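Local coordinates for GRAM domain-containing protein 1A (Mus musculus, PDB 6GQF) that carries cholesterol from the plasma membrane to the endoplasmic reticulum without vesicles, the sterol being held in its VASt (ASTER) domain, at residues I43-M49 with N158-V164. Sequence-based numbering, arbitrary orientation.
Sequences INSVFHM and NKARLRV
Ile43 and Leu162, the two residues most covered here, meet on the inner face of an antiparallel pair of strands. The methyl CG2 of Ile43 approaches CG of Leu162 at 4.3 Å. Ile43 also runs alongside Val164, its partner in register, with CD1 at 3.9 Å from Val164 CG2. In Leu162 a chi1 of 178° sends CG away from the backbone N, beside the carbonyl carbon. From there its CD2 meets CE2 of the Phe47 ring obliquely, at 4.1 Å. Ala160 shares this face. Helix 176-202 packs on it through Leu201, which touches both Phe47 and Leu162, and Phe194, which touches Val164. Asp198 of the same helix accepts a hydrogen bond from Ser45 OG.

Val46 and Asn44 are covered to a similar extent on the other, more exposed face. Val46 CG2 sits over the centre of the Arg161 guanidinium, 3.5 Å above the plane. Its other methyl, CG1, reaches Lys159 CE. The Arg161 chain bends at chi3 (-63°), and NH1 gives a hydrogen bond of 3.0 Å to Asn44 OD1. The oxygen lies near the guanidinium plane, but NH1 stands above the amide carbonyl plane, off its lone pairs. Arg163 runs beside Asn44, while its NH2 forms a salt bridge with Asp36.

Six backbone hydrogen bonds join the strands, two each at Ile43-Val164, Ser45-Leu162 and Phe47-Ala160. The Phe47 N to Ala160 O bond measures 2.8 Å. Strand 40-47 is the outermost strand on this side of the sheet, and strand 159-170 links it to strand 144-156. First and last strands paired side by side, with a long C-terminal helix across the inner face, are characteristic of the Bet v 1-like (StAR-related) fold, which here encloses the 25-hydroxycholesterol pocket.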
ATOM      1  N   ILE A  43      10.096  -0.922   2.330  1.00 57.66           N
ATOM      2  CA  ILE A  43      10.396  -2.327   2.577  1.00 61.85           C
ATOM      3  C   ILE A  43      11.406  -2.848   1.569  1.00 65.57           C
ATOM      4  O   ILE A  43      11.371  -2.490   0.395  1.00 63.61           O
ATOM      5  CB  ILE A  43       9.124  -3.192   2.509  1.00 64.06           C
ATOM      6  CG1 ILE A  43       8.136  -2.765   3.598  1.00 66.66           C
ATOM      7  CG2 ILE A  43       9.469  -4.671   2.661  1.00 67.30           C
ATOM      8  CD1 ILE A  43       6.755  -3.392   3.458  1.00 64.95           C
ATOM      9  N   ASN A  44      12.309  -3.696   2.050  1.00 76.02           N
ATOM     10  CA  ASN A  44      13.268  -4.384   1.200  1.00 70.66           C
ATOM     11  C   ASN A  44      13.726  -5.656   1.906  1.00 67.48           C
ATOM     12  O   ASN A  44      14.827  -5.718   2.446  1.00 79.17           O
ATOM     13  CB  ASN A  44      14.455  -3.477   0.871  1.00 68.83           C
ATOM     14  CG  ASN A  44      15.387  -4.085  -0.156  1.00 71.77           C
ATOM     15  OD1 ASN A  44      14.990  -4.945  -0.940  1.00 76.57           O
ATOM     16  ND2 ASN A  44      16.635  -3.636  -0.159  1.00 74.04           N
ATOM     17  N   SER A  45      12.854  -6.658   1.910  1.00 63.16           N
ATOM     18  CA  SER A  45      13.092  -7.896   2.634  1.00 71.59           C
ATOM     19  C   SER A  45      13.115  -9.104   1.707  1.00 69.03           C
ATOM     20  O   SER A  45      12.532  -9.081   0.625  1.00 73.21           O
ATOM     21  CB  SER A  45      12.015  -8.079   3.701  1.00 78.09           C
ATOM     22  OG  SER A  45      11.962  -6.945   4.550  1.00 88.59           O
ATOM     23  N   VAL A  46      13.798 -10.157   2.141  1.00 71.32           N
ATOM     24  CA  VAL A  46      13.781 -11.427   1.431  1.00 72.71           C
ATOM     25  C   VAL A  46      13.070 -12.457   2.294  1.00 68.63           C
ATOM     26  O   VAL A  46      13.402 -12.637   3.465  1.00 70.21           O
ATOM     27  CB  VAL A  46      15.201 -11.916   1.079  1.00 75.50           C
ATOM     28  CG1 VAL A  46      15.141 -13.273   0.396  1.00 78.04           C
ATOM     29  CG2 VAL A  46      15.907 -10.907   0.175  1.00 75.72           C
ATOM     30  N   PHE A  47      12.080 -13.116   1.704  1.00 72.66           N
ATOM     31  CA  PHE A  47      11.286 -14.111   2.405  1.00 76.97           C
ATOM     32  C   PHE A  47      11.498 -15.486   1.799  1.00 80.38           C
ATOM     33  O   PHE A  47      11.755 -15.614   0.602  1.00 82.85           O
ATOM     34  CB  PHE A  47       9.804 -13.740   2.359  1.00 79.11           C
ATOM     35  CG  PHE A  47       9.482 -12.475   3.090  1.00 75.11           C
ATOM     36  CD1 PHE A  47       9.219 -12.496   4.447  1.00 68.28           C
ATOM     37  CD2 PHE A  47       9.451 -11.262   2.423  1.00 75.05           C
ATOM     38  CE1 PHE A  47       8.928 -11.336   5.125  1.00 71.79           C
ATOM     39  CE2 PHE A  47       9.162 -10.098   3.096  1.00 72.62           C
ATOM     40  CZ  PHE A  47       8.900 -10.133   4.450  1.00 75.00           C
ATOM     41  N   HIS A  48      11.380 -16.511   2.636  1.00 83.04           N
ATOM     42  CA  HIS A  48      11.482 -17.890   2.180  1.00 91.16           C
ATOM     43  C   HIS A  48      10.104 -18.413   1.783  1.00 93.27           C
ATOM     44  O   HIS A  48       9.740 -19.550   2.081  1.00100.84           O
ATOM     45  CB  HIS A  48      12.110 -18.769   3.265  1.00 90.09           C
ATOM     46  CG  HIS A  48      13.594 -18.605   3.387  1.00 92.11           C
ATOM     47  ND1 HIS A  48      14.225 -18.414   4.598  1.00 94.14           N
ATOM     48  CD2 HIS A  48      14.570 -18.608   2.450  1.00 97.76           C
ATOM     49  CE1 HIS A  48      15.527 -18.305   4.400  1.00 95.54           C
ATOM     50  NE2 HIS A  48      15.762 -18.418   3.106  1.00 98.61           N
ATOM     51  N   MET A  49       9.344 -17.555   1.111  1.00 87.01           N
ATOM     52  CA  MET A  49       8.069 -17.929   0.520  1.00 87.21           C
ATOM     53  C   MET A  49       8.174 -17.708  -0.976  1.00 85.38           C
ATOM     54  O   MET A  49       8.869 -16.796  -1.424  1.00 88.84           O
ATOM     55  CB  MET A  49       6.926 -17.109   1.120  1.00 85.59           C
ATOM     56  CG  MET A  49       6.691 -17.392   2.596  1.00 95.59           C
ATOM     57  SD  MET A  49       5.511 -16.278   3.379  1.00 99.12           S
ATOM     58  CE  MET A  49       6.469 -14.765   3.431  1.00 86.82           C
ATOM     59  N   ASN A 158      11.262 -21.746  -3.129  1.00100.25           N
ATOM     60  CA  ASN A 158      10.509 -21.135  -2.034  1.00 97.50           C
ATOM     61  C   ASN A 158      11.285 -19.963  -1.445  1.00 97.42           C
ATOM     62  O   ASN A 158      11.677 -19.983  -0.278  1.00 94.69           O
ATOM     63  CB  ASN A 158      10.200 -22.166  -0.942  1.00 98.70           C
ATOM     64  CG  ASN A 158       9.018 -23.050  -1.288  1.00104.96           C
ATOM     65  OD1 ASN A 158       9.149 -24.032  -2.018  1.00105.86           O
ATOM     66  ND2 ASN A 158       7.852 -22.708  -0.753  1.00106.98           N
ATOM     67  N   LYS A 159      11.511 -18.942  -2.266  1.00 96.43           N
ATOM     68  CA  LYS A 159      12.277 -17.779  -1.840  1.00 93.77           C
ATOM     69  C   LYS A 159      12.065 -16.615  -2.804  1.00 88.66           C
ATOM     70  O   LYS A 159      12.230 -16.769  -4.014  1.00 84.93           O
ATOM     71  CB  LYS A 159      13.763 -18.130  -1.754  1.00 92.57           C
ATOM     72  CG  LYS A 159      14.660 -17.018  -1.234  1.00 89.56           C
ATOM     73  CD  LYS A 159      16.117 -17.455  -1.247  1.00 87.06           C
ATOM     74  CE  LYS A 159      17.056 -16.311  -0.900  1.00 88.44           C
ATOM     75  NZ  LYS A 159      18.482 -16.717  -1.006  1.00 87.65           N
ATOM     76  N   ALA A 160      11.699 -15.456  -2.261  1.00 81.44           N
ATOM     77  CA  ALA A 160      11.466 -14.269  -3.078  1.00 81.05           C
ATOM     78  C   ALA A 160      11.770 -12.992  -2.304  1.00 79.06           C
ATOM     79  O   ALA A 160      11.762 -12.983  -1.070  1.00 79.54           O
ATOM     80  CB  ALA A 160      10.032 -14.247  -3.578  1.00 81.65           C
ATOM     81  N   ARG A 161      12.039 -11.918  -3.044  1.00 74.90           N
ATOM     82  CA  ARG A 161      12.290 -10.607  -2.452  1.00 76.65           C
ATOM     83  C   ARG A 161      11.042  -9.738  -2.550  1.00 79.21           C
ATOM     84  O   ARG A 161      10.220  -9.916  -3.450  1.00 82.61           O
ATOM     85  CB  ARG A 161      13.470  -9.912  -3.141  1.00 70.43           C
ATOM     86  CG  ARG A 161      13.732  -8.488  -2.643  1.00 68.91           C
ATOM     87  CD  ARG A 161      14.901  -7.841  -3.360  1.00 75.23           C
ATOM     88  NE  ARG A 161      16.158  -8.550  -3.124  1.00 90.10           N
ATOM     89  CZ  ARG A 161      16.980  -8.326  -2.101  1.00 85.06           C
ATOM     90  NH1 ARG A 161      16.696  -7.406  -1.185  1.00 79.03           N
ATOM     91  NH2 ARG A 161      18.095  -9.033  -1.992  1.00 90.23           N
ATOM     92  N   LEU A 162      10.909  -8.802  -1.615  1.00 74.02           N
ATOM     93  CA  LEU A 162       9.819  -7.834  -1.626  1.00 71.14           C
ATOM     94  C   LEU A 162      10.372  -6.418  -1.463  1.00 68.91           C
ATOM     95  O   LEU A 162      11.106  -6.139  -0.514  1.00 70.80           O
ATOM     96  CB  LEU A 162       8.812  -8.151  -0.513  1.00 70.81           C
ATOM     97  CG  LEU A 162       7.623  -7.200  -0.335  1.00 64.38           C
ATOM     98  CD1 LEU A 162       6.775  -7.128  -1.582  1.00 65.64           C
ATOM     99  CD2 LEU A 162       6.768  -7.641   0.834  1.00 68.00           C
ATOM    100  N   ARG A 163      10.036  -5.540  -2.406  1.00 64.38           N
ATOM    101  CA  ARG A 163      10.376  -4.122  -2.310  1.00 65.73           C
ATOM    102  C   ARG A 163       9.113  -3.264  -2.321  1.00 66.90           C
ATOM    103  O   ARG A 163       8.183  -3.522  -3.084  1.00 66.67           O
ATOM    104  CB  ARG A 163      11.299  -3.699  -3.456  1.00 61.90           C
ATOM    105  CG  ARG A 163      12.716  -4.202  -3.329  1.00 72.46           C
ATOM    106  CD  ARG A 163      13.525  -3.901  -4.580  1.00 80.11           C
ATOM    107  NE  ARG A 163      13.825  -2.478  -4.742  1.00 84.23           N
ATOM    108  CZ  ARG A 163      14.855  -1.850  -4.176  1.00 86.97           C
ATOM    109  NH1 ARG A 163      15.697  -2.505  -3.384  1.00 82.36           N
ATOM    110  NH2 ARG A 163      15.041  -0.557  -4.395  1.00 79.28           N
ATOM    111  N   VAL A 164       9.086  -2.246  -1.466  1.00 63.86           N
ATOM    112  CA  VAL A 164       8.004  -1.273  -1.470  1.00 54.23           C
ATOM    113  C   VAL A 164       8.554   0.137  -1.323  1.00 55.22           C
ATOM    114  O   VAL A 164       9.150   0.486  -0.304  1.00 58.27           O
ATOM    115  CB  VAL A 164       6.987  -1.533  -0.345  1.00 62.77           C
ATOM    116  CG1 VAL A 164       5.823  -0.546  -0.444  1.00 59.72           C
ATOM    117  CG2 VAL A 164       6.480  -2.969  -0.403  1.00 65.70           C
TER